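Local coordinates for vascular endothelial growth factor homolog (Orf virus, PDB 2GNN), which acts as a secreted, disulfide-linked homodimeric growth factor that binds vascular endothelial growth factor receptors and induces endothelial proliferation, at the interface of chains A and B. Coordinates in Å, arbitrary orientation; residue numbers count along the deposited sequence, not the author numbering. Chains: chain A/B, Vascular endothelial growth factor homolog.

The interface of chains A and B. Residues chain A 28, 45-48; chain B 20, 25, 55-57.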
loop_
_atom_site.group_PDB
_atom_site.type_symbol
_atom_site.label_atom_id
_atom_site.label_comp_id
_atom_site.label_asym_id
_atom_site.label_seq_id
_atom_site.Cartn_x
_atom_site.Cartn_y
_atom_site.Cartn_z
ATOM N N VAL A 28 2.726 0.488 5.843
ATOM C CA VAL A 28 2.841 0.959 7.209
ATOM C C VAL A 28 2.553 -0.183 8.169
ATOM O O VAL A 28 1.507 -0.826 8.086
ATOM C CB VAL A 28 1.889 2.142 7.499
ATOM C CG1 VAL A 28 2.005 2.546 8.929
ATOM C CG2 VAL A 28 2.214 3.302 6.606
ATOM N N PRO A 45 8.265 6.893 16.484
ATOM C CA PRO A 45 6.881 6.675 16.044
ATOM C C PRO A 45 6.331 5.260 16.316
ATOM O O PRO A 45 7.105 4.310 16.405
ATOM C CB PRO A 45 6.962 6.929 14.539
ATOM C CG PRO A 45 8.348 6.529 14.169
ATOM C CD PRO A 45 9.205 6.893 15.348
ATOM N N PRO A 46 4.995 5.130 16.472
ATOM C CA PRO A 46 4.343 3.844 16.773
ATOM C C PRO A 46 4.261 2.881 15.602
ATOM O O PRO A 46 3.729 1.773 15.743
ATOM C CB PRO A 46 2.938 4.262 17.201
ATOM C CG PRO A 46 2.701 5.554 16.514
ATOM C CD PRO A 46 4.026 6.242 16.437
ATOM N N CYS A 47 4.765 3.308 14.449
ATOM C CA CYS A 47 4.837 2.451 13.295
ATOM C C CYS A 47 5.911 2.880 12.299
ATOM O O CYS A 47 6.466 3.966 12.408
ATOM C CB CYS A 47 3.477 2.341 12.627
ATOM S SG CYS A 47 2.966 3.777 11.801
ATOM N N VAL A 48 6.200 2.005 11.337
ATOM C CA VAL A 48 7.267 2.226 10.365
ATOM C C VAL A 48 6.816 1.816 8.980
ATOM O O VAL A 48 5.899 1.008 8.840
ATOM C CB VAL A 48 8.556 1.426 10.731
ATOM C CG1 VAL A 48 9.119 1.897 12.055
ATOM C CG2 VAL A 48 8.290 -0.078 10.769
ATOM N N SER B 20 6.828 7.300 8.757
ATOM C CA SER B 20 5.609 6.899 9.472
ATOM C C SER B 20 4.515 7.986 9.553
ATOM O O SER B 20 3.434 7.742 10.111
ATOM C CB SER B 20 5.951 6.451 10.883
ATOM O OG SER B 20 6.125 7.572 11.718
ATOM N N ARG B 25 -0.117 7.731 0.666
ATOM C CA ARG B 25 0.794 6.640 0.413
ATOM C C ARG B 25 0.130 5.704 -0.578
ATOM O O ARG B 25 -1.093 5.558 -0.531
ATOM C CB ARG B 25 1.057 5.884 1.706
ATOM C CG ARG B 25 1.835 6.683 2.698
ATOM C CD ARG B 25 1.699 6.090 4.056
ATOM N NE ARG B 25 2.423 6.918 4.998
ATOM C CZ ARG B 25 3.681 6.712 5.358
ATOM N NH1 ARG B 25 4.356 5.679 4.872
ATOM N NH2 ARG B 25 4.260 7.534 6.215
ATOM N N GLY B 55 -0.362 6.094 7.487
ATOM C CA GLY B 55 0.604 6.533 8.466
ATOM C C GLY B 55 0.073 6.332 9.860
ATOM O O GLY B 55 -0.940 5.661 10.061
ATOM N N CYS B 56 0.782 6.908 10.816
ATOM C CA CYS B 56 0.450 6.826 12.219
ATOM C C CYS B 56 0.281 8.219 12.790
ATOM O O CYS B 56 1.108 9.110 12.545
ATOM C CB CYS B 56 1.592 6.154 12.978
ATOM S SG CYS B 56 1.447 4.393 12.991
ATOM N N CYS B 57 -0.774 8.402 13.575
ATOM C CA CYS B 57 -0.905 9.621 14.360
ATOM C C CYS B 57 -0.251 9.416 15.720
ATOM O O CYS B 57 -0.189 8.297 16.231
ATOM C CB CYS B 57 -2.371 10.038 14.484
ATOM S SG CYS B 57 -3.132 10.428 12.888
#
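A disulfide joins the two chains here, with A:Cys47 SG bonded to B:Cys56 SG at 2.0 Å. The two halves of the bridge leave their backbones differently. In A:Cys47 the sulfur is wedged between the main-chain N and C (chi1 72°). In B:Cys56 it lies anti to the carbonyl carbon (chi1 -87°). A:Cys47 opens strand 47-54, while B:Cys56 belongs to a loop.

Van der Waals packing flanks the bridge. On one side the ring of A:Pro46 turns its CG towards B:Cys56, with A:Pro46 CG 3.8 Å from B:Cys56 CB. On another, A:Val28 of strand 23-30 points its CG2 branch at B:Arg25 and B:Gly55. This branch lies anti to the carbonyl carbon. A:Val28 CG2 lies 3.6 Å from B:Arg25 NH1, a guanidinium nitrogen. The same A:Val28 CG2 is 3.8 Å from B:Arg25 CD. The arginine chain is extended from CG to NE and runs roughly perpendicular to the valine side chain. A:Val28 CG2 also lies 4.1 Å from B:Gly55 CA.

B:Ser20, at the end of helix 13-20, lies against A:Pro45 and the A:Cys47 backbone. B:Ser20 CB is 3.8 Å from A:Pro45 CB. A:Pro45 follows a cis peptide bond and directly precedes A:Pro46, which likely stiffens the approach to A:Cys47.

The patch therefore relies on covalent linkage and close packing. The two-fold axis repeats it with the chains exchanged, and the paired bridges lock the PDGF/VEGF cystine-knot homodimer.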